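Local atomic coordinates of ABC transporter substrate binding protein (Ribose) (Agrobacterium vitis S4, PDB entry 4WT7), a protein that binds the sugar alcohol D-allitol and probably serves as the solute-binding component of a carbohydrate ABC transporter. Residues Gly41-His44 with Phe45-Gln49; Gly75-Val78 with Ala79-Thr83; Thr100-Asp103 with Pro104-Arg108; Val271-Pro275 with Ala276-Arg280. All blocks are in the same frame, centred on the assembly; numbering follows the deposited sequence.

Interaction 1: Gly41-His44 with Phe45-Gln49; sequences GTDH and FFDLQ. With X9X (D-allitol), chain C.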
loop_
_atom_site.group_PDB
_atom_site.type_symbol
_atom_site.label_atom_id
_atom_site.label_comp_id
_atom_site.label_asym_id
_atom_site.label_seq_id
_atom_site.Cartn_x
_atom_site.Cartn_y
_atom_site.Cartn_z
ATOM N N GLY A 41 -0.032 -9.296 6.583
ATOM C CA GLY A 41 1.323 -9.415 7.136
ATOM C C GLY A 41 1.721 -8.190 7.932
ATOM O O GLY A 41 0.923 -7.263 8.073
ATOM N N THR A 42 2.955 -8.195 8.444
ATOM C CA THR A 42 3.535 -7.025 9.080
ATOM C C THR A 42 5.009 -6.825 8.681
ATOM O O THR A 42 5.771 -6.305 9.479
ATOM C CB THR A 42 3.589 -7.204 10.607
ATOM O OG1 THR A 42 4.209 -8.472 10.900
ATOM C CG2 THR A 42 2.213 -7.150 11.204
ATOM N N ASP A 43 5.407 -7.262 7.486
ATOM C CA ASP A 43 6.826 -7.421 7.191
ATOM C C ASP A 43 7.483 -6.157 6.649
ATOM O O ASP A 43 8.657 -6.189 6.276
ATOM C CB ASP A 43 7.029 -8.549 6.173
ATOM C CG ASP A 43 6.905 -8.059 4.749
ATOM O OD1 ASP A 43 5.919 -7.361 4.461
ATOM O OD2 ASP A 43 7.827 -8.332 3.921
ATOM N N HIS A 44 6.738 -5.059 6.558
ATOM C CA HIS A 44 7.346 -3.768 6.251
ATOM C C HIS A 44 6.518 -2.619 6.781
ATOM O O HIS A 44 5.462 -2.828 7.362
ATOM C CB HIS A 44 7.538 -3.600 4.749
ATOM C CG HIS A 44 6.262 -3.585 3.975
ATOM N ND1 HIS A 44 5.600 -4.746 3.622
ATOM C CD2 HIS A 44 5.538 -2.574 3.447
ATOM C CE1 HIS A 44 4.513 -4.439 2.931
ATOM N NE2 HIS A 44 4.463 -3.128 2.802
ATOM N N PHE A 45 6.994 -1.409 6.519
ATOM C CA PHE A 45 6.561 -0.196 7.225
ATOM C C PHE A 45 5.062 0.018 7.235
ATOM O O PHE A 45 4.463 0.166 8.298
ATOM C CB PHE A 45 7.233 1.018 6.590
ATOM C CG PHE A 45 6.753 2.320 7.117
ATOM C CD1 PHE A 45 7.154 2.769 8.376
ATOM C CD2 PHE A 45 5.923 3.119 6.351
ATOM C CE1 PHE A 45 6.720 4.010 8.844
ATOM C CE2 PHE A 45 5.492 4.349 6.814
ATOM C CZ PHE A 45 5.877 4.790 8.061
ATOM N N PHE A 46 4.448 0.043 6.063
ATOM C CA PHE A 46 3.042 0.390 5.990
ATOM C C PHE A 46 2.220 -0.603 6.830
ATOM O O PHE A 46 1.383 -0.206 7.681
ATOM C CB PHE A 46 2.572 0.404 4.542
ATOM C CG PHE A 46 1.125 0.744 4.383
ATOM C CD1 PHE A 46 0.159 -0.234 4.486
ATOM C CD2 PHE A 46 0.733 2.041 4.120
ATOM C CE1 PHE A 46 -1.170 0.072 4.336
ATOM C CE2 PHE A 46 -0.601 2.362 3.969
ATOM C CZ PHE A 46 -1.556 1.377 4.084
ATOM N N ASP A 47 2.480 -1.889 6.624
ATOM C CA ASP A 47 1.657 -2.922 7.220
ATOM C C ASP A 47 1.796 -2.967 8.732
ATOM O O ASP A 47 0.803 -3.078 9.438
ATOM C CB ASP A 47 2.009 -4.298 6.647
ATOM C CG ASP A 47 1.849 -4.378 5.152
ATOM O OD1 ASP A 47 1.585 -3.353 4.476
ATOM O OD2 ASP A 47 2.008 -5.503 4.632
ATOM N N LEU A 48 3.038 -2.928 9.216
ATOM C CA LEU A 48 3.315 -2.916 10.643
ATOM C C LEU A 48 2.644 -1.715 11.325
ATOM O O LEU A 48 1.985 -1.859 12.335
ATOM C CB LEU A 48 4.839 -2.869 10.898
ATOM C CG LEU A 48 5.216 -2.964 12.371
ATOM C CD1 LEU A 48 4.569 -4.151 13.014
ATOM C CD2 LEU A 48 6.737 -3.017 12.563
ATOM N N GLN A 49 2.807 -0.537 10.746
ATOM C CA GLN A 49 2.208 0.692 11.295
ATOM C C GLN A 49 0.665 0.658 11.443
ATOM O O GLN A 49 0.099 1.012 12.475
ATOM C CB GLN A 49 2.575 1.842 10.386
ATOM C CG GLN A 49 4.042 2.200 10.409
ATOM C CD GLN A 49 4.386 2.996 11.647
ATOM O OE1 GLN A 49 3.819 4.080 11.901
ATOM N NE2 GLN A 49 5.258 2.437 12.459
HETATM O OAA X9X C . 0.049 -5.046 -0.995
HETATM C CAG X9X C . 1.323 -4.512 -0.959
HETATM C CAI X9X C . 1.490 -3.097 -0.510
HETATM O OAC X9X C . 1.013 -2.180 -1.466
HETATM C CAK X9X C . 0.931 -2.894 0.868
HETATM O OAE X9X C . 1.518 -3.862 1.650
HETATM C CAL X9X C . 1.356 -1.549 1.461
HETATM O OAF X9X C . 2.735 -1.413 1.466
HETATM C CAJ X9X C . 0.683 -0.310 0.907
HETATM O OAD X9X C . 1.238 0.152 -0.276
HETATM C CAH X9X C . -0.825 -0.381 0.781
HETATM O OAB X9X C . -1.500 0.852 0.908
HETATM O O HOH W 1 3.597 -7.769 5.187
#

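Interaction 2: Gly75-Val78 with Ala79-Thr83; sequences GKLV and AQLQT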
loop_
_atom_site.group_PDB
_atom_site.type_symbol
_atom_site.label_atom_id
_atom_site.label_comp_id
_atom_site.label_asym_id
_atom_site.label_seq_id
_atom_site.Cartn_x
_atom_site.Cartn_y
_atom_site.Cartn_z
ATOM N N GLY A 75 -2.840 -19.204 3.103
ATOM C CA GLY A 75 -3.449 -20.235 3.909
ATOM C C GLY A 75 -3.670 -19.803 5.339
ATOM O O GLY A 75 -4.725 -20.077 5.910
ATOM N N LYS A 76 -2.679 -19.136 5.932
ATOM C CA LYS A 76 -2.815 -18.654 7.309
ATOM C C LYS A 76 -3.857 -17.523 7.372
ATOM O O LYS A 76 -4.591 -17.392 8.348
ATOM C CB LYS A 76 -1.480 -18.174 7.860
ATOM C CG LYS A 76 -0.450 -19.308 8.034
ATOM C CD LYS A 76 0.993 -18.825 8.358
ATOM C CE LYS A 76 1.262 -18.560 9.862
ATOM N NZ LYS A 76 0.677 -17.227 10.409
ATOM N N LEU A 77 -3.967 -16.743 6.307
ATOM C CA LEU A 77 -4.880 -15.616 6.324
ATOM C C LEU A 77 -6.322 -16.141 6.370
ATOM O O LEU A 77 -7.160 -15.674 7.167
ATOM C CB LEU A 77 -4.662 -14.773 5.089
ATOM C CG LEU A 77 -5.561 -13.544 4.918
ATOM C CD1 LEU A 77 -5.607 -12.714 6.182
ATOM C CD2 LEU A 77 -4.986 -12.769 3.759
ATOM N N VAL A 78 -6.603 -17.101 5.502
ATOM C CA VAL A 78 -7.919 -17.727 5.499
ATOM C C VAL A 78 -8.178 -18.396 6.851
ATOM O O VAL A 78 -9.262 -18.254 7.424
ATOM C CB VAL A 78 -8.051 -18.717 4.312
ATOM C CG1 VAL A 78 -9.256 -19.619 4.468
ATOM C CG2 VAL A 78 -8.112 -17.946 3.035
ATOM N N ALA A 79 -7.174 -19.103 7.376
ATOM C CA ALA A 79 -7.398 -19.908 8.558
ATOM C C ALA A 79 -7.645 -19.024 9.761
ATOM O O ALA A 79 -8.441 -19.375 10.627
ATOM C CB ALA A 79 -6.239 -20.849 8.810
ATOM N N GLN A 80 -6.955 -17.889 9.840
ATOM C CA GLN A 80 -7.170 -16.972 10.964
ATOM C C GLN A 80 -8.501 -16.219 10.872
ATOM O O GLN A 80 -9.130 -15.917 11.900
ATOM C CB GLN A 80 -5.977 -16.025 11.133
ATOM C CG GLN A 80 -5.844 -14.904 10.052
ATOM C CD GLN A 80 -4.515 -14.180 10.149
ATOM O OE1 GLN A 80 -3.539 -14.776 10.538
ATOM N NE2 GLN A 80 -4.480 -12.896 9.791
ATOM N N LEU A 81 -8.955 -15.894 9.673
ATOM C CA LEU A 81 -10.304 -15.318 9.552
ATOM C C LEU A 81 -11.382 -16.299 9.979
ATOM O O LEU A 81 -12.387 -15.905 10.587
ATOM C CB LEU A 81 -10.569 -14.817 8.146
ATOM C CG LEU A 81 -9.763 -13.570 7.797
ATOM C CD1 LEU A 81 -9.656 -13.419 6.299
ATOM C CD2 LEU A 81 -10.425 -12.358 8.430
ATOM N N GLN A 82 -11.202 -17.575 9.659
ATOM C CA GLN A 82 -12.179 -18.573 10.060
ATOM C C GLN A 82 -12.261 -18.640 11.560
ATOM O O GLN A 82 -13.338 -18.676 12.132
ATOM C CB GLN A 82 -11.816 -19.938 9.492
ATOM C CG GLN A 82 -12.219 -20.010 8.062
ATOM C CD GLN A 82 -11.574 -21.157 7.296
ATOM O OE1 GLN A 82 -10.583 -21.763 7.727
ATOM N NE2 GLN A 82 -12.135 -21.439 6.136
ATOM N N THR A 83 -11.108 -18.592 12.200
ATOM C CA THR A 83 -11.084 -18.648 13.635
ATOM C C THR A 83 -11.723 -17.378 14.223
ATOM O O THR A 83 -12.463 -17.477 15.184
ATOM C CB THR A 83 -9.655 -18.782 14.192
ATOM O OG1 THR A 83 -9.105 -20.063 13.824
ATOM C CG2 THR A 83 -9.663 -18.606 15.696
#

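Interaction 3: Thr100-Asp103 with Pro104-Arg108; sequences TVID and PWLKR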
loop_
_atom_site.group_PDB
_atom_site.type_symbol
_atom_site.label_atom_id
_atom_site.label_comp_id
_atom_site.label_asym_id
_atom_site.label_seq_id
_atom_site.Cartn_x
_atom_site.Cartn_y
_atom_site.Cartn_z
ATOM N N THR A 100 -9.566 -11.457 -4.014
ATOM C CA THR A 100 -10.175 -12.766 -4.265
ATOM C C THR A 100 -9.853 -13.795 -3.189
ATOM O O THR A 100 -10.657 -14.682 -2.961
ATOM C CB THR A 100 -9.805 -13.367 -5.647
ATOM O OG1 THR A 100 -8.388 -13.533 -5.749
ATOM C CG2 THR A 100 -10.286 -12.481 -6.738
ATOM N N VAL A 101 -8.726 -13.667 -2.494
ATOM C CA VAL A 101 -8.406 -14.625 -1.440
ATOM C C VAL A 101 -9.294 -14.462 -0.222
ATOM O O VAL A 101 -9.781 -15.435 0.357
ATOM C CB VAL A 101 -6.962 -14.469 -0.944
ATOM C CG1 VAL A 101 -6.695 -15.365 0.266
ATOM C CG2 VAL A 101 -5.995 -14.806 -2.054
ATOM N N ILE A 102 -9.455 -13.224 0.205
ATOM C CA ILE A 102 -10.158 -12.988 1.450
ATOM C C ILE A 102 -11.678 -12.815 1.267
ATOM O O ILE A 102 -12.429 -13.070 2.180
ATOM C CB ILE A 102 -9.593 -11.822 2.151
ATOM C CG1 ILE A 102 -9.485 -10.620 1.231
ATOM C CG2 ILE A 102 -8.216 -12.197 2.635
ATOM C CD1 ILE A 102 -8.942 -9.373 1.921
ATOM N N ASP A 103 -12.123 -12.388 0.097
ATOM C CA ASP A 103 -13.528 -12.007 -0.062
ATOM C C ASP A 103 -14.523 -13.080 0.414
ATOM O O ASP A 103 -15.537 -12.761 1.045
ATOM C CB ASP A 103 -13.799 -11.603 -1.500
ATOM C CG ASP A 103 -14.491 -10.267 -1.611
ATOM O OD1 ASP A 103 -14.633 -9.560 -0.594
ATOM O OD2 ASP A 103 -14.871 -9.918 -2.748
ATOM N N PRO A 104 -14.266 -14.358 0.100
ATOM C CA PRO A 104 -15.248 -15.339 0.596
ATOM C C PRO A 104 -15.375 -15.347 2.118
ATOM O O PRO A 104 -16.439 -15.671 2.698
ATOM C CB PRO A 104 -14.676 -16.676 0.102
ATOM C CG PRO A 104 -13.989 -16.296 -1.230
ATOM C CD PRO A 104 -13.377 -14.919 -0.940
ATOM N N TRP A 105 -14.291 -14.962 2.785
ATOM C CA TRP A 105 -14.288 -15.045 4.230
ATOM C C TRP A 105 -14.867 -13.799 4.840
ATOM O O TRP A 105 -15.525 -13.864 5.871
ATOM C CB TRP A 105 -12.887 -15.385 4.729
ATOM C CG TRP A 105 -12.547 -16.655 4.098
ATOM C CD1 TRP A 105 -11.637 -16.877 3.105
ATOM C CD2 TRP A 105 -13.218 -17.899 4.320
ATOM N NE1 TRP A 105 -11.661 -18.209 2.737
ATOM C CE2 TRP A 105 -12.635 -18.848 3.461
ATOM C CE3 TRP A 105 -14.254 -18.291 5.164
ATOM C CZ2 TRP A 105 -13.042 -20.185 3.442
ATOM C CZ3 TRP A 105 -14.661 -19.612 5.140
ATOM C CH2 TRP A 105 -14.059 -20.544 4.268
ATOM N N LEU A 106 -14.637 -12.671 4.203
ATOM C CA LEU A 106 -15.288 -11.453 4.633
ATOM C C LEU A 106 -16.821 -11.649 4.455
ATOM O O LEU A 106 -17.622 -11.219 5.300
ATOM C CB LEU A 106 -14.828 -10.290 3.782
ATOM C CG LEU A 106 -13.321 -9.976 3.764
ATOM C CD1 LEU A 106 -13.081 -8.701 2.975
ATOM C CD2 LEU A 106 -12.739 -9.889 5.128
ATOM N N LYS A 107 -17.223 -12.298 3.368
ATOM C CA LYS A 107 -18.661 -12.557 3.158
ATOM C C LYS A 107 -19.225 -13.468 4.276
ATOM O O LYS A 107 -20.266 -13.172 4.878
ATOM C CB LYS A 107 -18.928 -13.179 1.770
ATOM C CG LYS A 107 -20.426 -13.501 1.504
ATOM C CD LYS A 107 -20.625 -14.162 0.119
ATOM C CE LYS A 107 -22.112 -14.103 -0.326
ATOM N NZ LYS A 107 -22.967 -14.765 0.713
ATOM N N ARG A 108 -18.509 -14.548 4.562
ATOM C CA ARG A 108 -18.897 -15.485 5.584
ATOM C C ARG A 108 -19.060 -14.768 6.919
ATOM O O ARG A 108 -19.983 -15.025 7.660
ATOM C CB ARG A 108 -17.826 -16.593 5.666
ATOM C CG ARG A 108 -18.052 -17.625 6.724
ATOM C CD ARG A 108 -19.307 -18.473 6.451
ATOM N NE ARG A 108 -19.150 -19.383 5.306
ATOM C CZ ARG A 108 -18.584 -20.591 5.376
ATOM N NH1 ARG A 108 -18.118 -21.065 6.530
ATOM N NH2 ARG A 108 -18.498 -21.338 4.292
#

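Interaction 4: Val271-Pro275 with Ala276-Arg280; sequences VAQQP and AELGR. With X9X (D-allitol), chain C.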
loop_
_atom_site.group_PDB
_atom_site.type_symbol
_atom_site.label_atom_id
_atom_site.label_comp_id
_atom_site.label_asym_id
_atom_site.label_seq_id
_atom_site.Cartn_x
_atom_site.Cartn_y
_atom_site.Cartn_z
ATOM N N VAL A 271 4.969 8.701 -2.988
ATOM C CA VAL A 271 3.778 9.291 -2.362
ATOM C C VAL A 271 3.602 8.727 -0.946
ATOM O O VAL A 271 3.308 7.539 -0.741
ATOM C CB VAL A 271 2.495 9.061 -3.200
ATOM C CG1 VAL A 271 1.321 9.762 -2.529
ATOM C CG2 VAL A 271 2.680 9.581 -4.656
ATOM N N ALA A 272 3.775 9.589 0.039
ATOM C CA ALA A 272 3.683 9.145 1.414
ATOM C C ALA A 272 2.226 8.918 1.779
ATOM O O ALA A 272 1.339 9.752 1.476
ATOM C CB ALA A 272 4.308 10.133 2.339
ATOM N N GLN A 273 2.011 7.786 2.421
ATOM C CA GLN A 273 0.753 7.480 3.081
ATOM C C GLN A 273 0.872 7.654 4.572
ATOM O O GLN A 273 1.964 7.938 5.099
ATOM C CB GLN A 273 0.384 6.036 2.796
ATOM C CG GLN A 273 0.083 5.785 1.357
ATOM C CD GLN A 273 -0.737 4.500 1.150
ATOM O OE1 GLN A 273 -1.958 4.520 1.237
ATOM N NE2 GLN A 273 -0.055 3.390 0.915
ATOM N N GLN A 274 -0.257 7.456 5.254
ATOM C CA GLN A 274 -0.368 7.635 6.702
ATOM C C GLN A 274 -0.987 6.374 7.323
ATOM O O GLN A 274 -2.170 6.360 7.699
ATOM C CB GLN A 274 -1.228 8.846 6.998
ATOM C CG GLN A 274 -0.704 10.119 6.359
ATOM C CD GLN A 274 -1.359 11.390 6.933
ATOM O OE1 GLN A 274 -1.019 11.822 8.042
ATOM N NE2 GLN A 274 -2.259 12.016 6.162
ATOM N N PRO A 275 -0.198 5.305 7.398
ATOM C CA PRO A 275 -0.720 4.019 7.865
ATOM C C PRO A 275 -1.165 4.044 9.333
ATOM O O PRO A 275 -2.191 3.459 9.683
ATOM C CB PRO A 275 0.448 3.059 7.622
ATOM C CG PRO A 275 1.689 3.978 7.449
ATOM C CD PRO A 275 1.128 5.163 6.761
ATOM N N ALA A 276 -0.438 4.714 10.202
ATOM C CA ALA A 276 -0.931 4.764 11.572
ATOM C C ALA A 276 -2.310 5.473 11.602
ATOM O O ALA A 276 -3.247 4.994 12.255
ATOM C CB ALA A 276 0.077 5.404 12.491
ATOM N N GLU A 277 -2.450 6.567 10.856
ATOM C CA GLU A 277 -3.753 7.236 10.774
ATOM C C GLU A 277 -4.832 6.326 10.192
ATOM O O GLU A 277 -5.941 6.288 10.689
ATOM C CB GLU A 277 -3.701 8.532 9.967
ATOM C CG GLU A 277 -2.997 9.669 10.667
ATOM C CD GLU A 277 -3.684 10.080 11.964
ATOM O OE1 GLU A 277 -4.927 9.938 12.050
ATOM O OE2 GLU A 277 -2.957 10.510 12.901
ATOM N N LEU A 278 -4.516 5.599 9.128
ATOM C CA LEU A 278 -5.487 4.680 8.553
ATOM C C LEU A 278 -5.971 3.658 9.572
ATOM O O LEU A 278 -7.161 3.384 9.660
ATOM C CB LEU A 278 -4.897 3.955 7.340
ATOM C CG LEU A 278 -4.952 4.829 6.098
ATOM C CD1 LEU A 278 -3.850 4.417 5.114
ATOM C CD2 LEU A 278 -6.338 4.769 5.468
ATOM N N GLY A 279 -5.050 3.067 10.315
ATOM C CA GLY A 279 -5.420 2.105 11.342
ATOM C C GLY A 279 -6.310 2.700 12.426
ATOM O O GLY A 279 -7.315 2.098 12.827
ATOM N N ARG A 280 -5.961 3.882 12.914
ATOM C CA ARG A 280 -6.817 4.554 13.901
ATOM C C ARG A 280 -8.176 4.891 13.343
ATOM O O ARG A 280 -9.188 4.708 14.003
ATOM C CB ARG A 280 -6.142 5.820 14.458
ATOM C CG ARG A 280 -5.163 5.505 15.555
ATOM C CD ARG A 280 -4.664 6.777 16.255
ATOM N NE ARG A 280 -3.890 7.624 15.356
ATOM C CZ ARG A 280 -2.612 7.417 15.015
ATOM N NH1 ARG A 280 -1.939 6.372 15.485
ATOM N NH2 ARG A 280 -2.007 8.268 14.187
HETATM O OAA X9X C . 0.049 -5.046 -0.995
HETATM C CAG X9X C . 1.323 -4.512 -0.959
HETATM C CAI X9X C . 1.490 -3.097 -0.510
HETATM O OAC X9X C . 1.013 -2.180 -1.466
HETATM C CAK X9X C . 0.931 -2.894 0.868
HETATM O OAE X9X C . 1.518 -3.862 1.650
HETATM C CAL X9X C . 1.356 -1.549 1.461
HETATM O OAF X9X C . 2.735 -1.413 1.466
HETATM C CAJ X9X C . 0.683 -0.310 0.907
HETATM O OAD X9X C . 1.238 0.152 -0.276
HETATM C CAH X9X C . -0.825 -0.381 0.781
HETATM O OAB X9X C . -1.500 0.852 0.908
#

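Interaction 1: Gly41-His44 with Phe45-Gln49
The imidazole of His44 meets Asp47 with one face, the CB of the aspartate lying over it, and turns its edge to D-allitol. Ring and carboxylate planes stand 53° apart, and the nearest approach runs from His44 CE1 to Asp47 OD2 at 3.2 Å. Along the ring edge, NE2 of His44 gives a nearly straight hydrogen bond of 2.8 Å to OAF of D-allitol, while ND1 of His44 donates, almost in its own ring plane, to OD1 of Asp43 at 2.8 Å. Phe46 offers a face instead, an aromatic platform beside the polyol: OAB of the ligand sits 3.2 Å above its ring plane, toward the rim, and the ligand carbons CAL and CAJ also approach, CAL to 3.5 Å from Phe46 CD1. CG of His44 lies between the backbone N and the carbonyl carbon (chi1 63°), which brings the ring over the first turn, close to Asp47. His44 is the N-cap residue, and its carbonyl O accepts from Leu48 N at 3.1 Å. Asp47 receives the OAE hydroxyl on OD1 at 2.9 Å. Its OD2 pairs with Arg72 and accepts from a water that also bonds to N and OD1 of Asp43; both partners would ease the two carboxylates, 4.3 Å apart from Asp43 OD1 to Asp47 OD2. The surroundings of His44 would suit a protonated imidazole, though a hydroxyl can also donate.

Interaction 2: Gly75-Val78 with Ala79-Thr83
Val78, Leu77 and Ala79 carry most of this contact, which spans successive turns of the helix 74-87. Val78 brings CG1 to 3.8 Å from Gln82 NE2, the two side chains passing at a slant. Being beta-branched and compact, the valine fits a face that Val101 and Trp105 of the helix 99-111 cover. Leu77 lies next to Leu81, both pointing the same way, with their CD1 atoms 4.1 Å apart. These leucines face the strands 34-39 and 91-95, where long apolar side chains suit the buried side of the helix. Ala79, on the exposed side, rests its small CB on the carbonyl O of Gly75 at 3.4 Å. Gln80 has its CG placed between backbone N and carbonyl carbon (chi1 73°), which folds the chain back over the preceding turn and brings CG to 3.3 Å from Leu77 O. Its NE2 then lies near Leu77 CD1 and donates to Ser38 OG. Beneath run regular i to i+4 bonds, such as Gln80 N to Lys76 O at 2.8 Å. The helix is therefore amphipathic: the leucines pack on each other and on the sheet, Val78 on the helix 99-111, while a glutamine amide at the border ties it to the strand 34-39.

Interaction 3: Thr100-Asp103 with Pro104-Arg108
Asp103 and Leu106 cross at about a right angle, the carboxylate OD1 of Asp103 lying 4.0 Å from Leu106 CD1. Beside them, Ile102 and Leu106 approach through their CD1 methyls, 4.3 Å apart, to make one apolar ridge. Trp105 turns its edge to the preceding turn: CD1 of the indole lies 3.6 Å from Val101 O, near the ring plane. A chi1 of -59° sets its CG beside the backbone N, which keeps the indole close to that carbonyl. Pro104 explains the shape of the backbone. It has no N-H for Thr100 O, and its CD sits against that oxygen at 3.4 Å, so the helix kinks here. Trp105 N, too, misses the turn before and turns to Ile102 O at 2.7 Å in a bent bond, standing well above the carbonyl plane; Ile102 O thus accepts two donors. The regular pattern resumes with Leu106 N to Ile102 O at 3.0 Å and continues with Lys107 N to Asp103 O. The helix 99-111 is the connection of a beta-alpha-beta unit between the strands 91-95 and 116-119. Ile102 and Leu106 pack on Gln94 of the first strand, OD1 of Asp103 bonds to Ser123 in a loop, and Trp105 lies against Gln82 of the helix 74-87.

Interaction 4: Val271-Pro275 with Ala276-Arg280
Gln273 and Leu278 meet where only two residues, Gln273 of the pocket and Gln274, separate the end of a strand from the start of a helix, and OE1 of Gln273 lies 4.3 Å from Leu278 CD1. The same amide also reaches D-allitol, NE2 giving a nearly straight hydrogen bond of 2.9 Å to the OAB hydroxyl. Its orientation is probably fixed, because OE1 accepts from Ser132 and NE2 donates to Asp251. Gln274 is the N-cap residue: its carbonyl O takes the N-H of Leu278 at 2.9 Å, in the carbonyl plane. Its side chain runs beside that of Glu277 in the same direction, CB to CB 3.9 Å, with amide and carboxylate planes 55° apart, while NE2 of Gln274 bonds to Pro302 O. Pro275 suits the first turn of the helix, where a backbone N needs no acceptor, and its own O accepts from Gly279 N at 3.0 Å. Leu278 keeps its CG beside the backbone N (chi1 -80°), so that CD1 packs 3.6 Å from Gln274 O. Within the helix, Arg280 NH2 forms a 2.8 Å salt bridge to OE2 of Glu277, three residues earlier, the guanidinium edge coming in from above the carboxylate plane. The chemistry divides the segment: a neutral amide donates to a hydroxyl of the polyol, and the charges of Glu277 and Arg280 are paired with each other along the helix.

Overall arrangement
Interactions 1 and 4 share the bound D-allitol and touch each other, their centres about 11 Å apart. Phe46 CE2 lies 3.3 Å from Gln273 NE2, and Pro275 packs against Phe45, Phe46 and Gln49, so two helix starts that follow strands meet beside the ligand, as in the two-lobed periplasmic binding protein fold with its ligand between the lobes. Asp120, Asp251 and Arg170 also hydrogen-bond to it. Interactions 2 and 3, centres about 10 Å apart, form a second pair, packed through Leu77 CD2 and Ile102 CG2 at 3.5 Å. This pair stands back from the pocket: the side chains of Leu77 and Ile102 are each about 10 Å from the ligand.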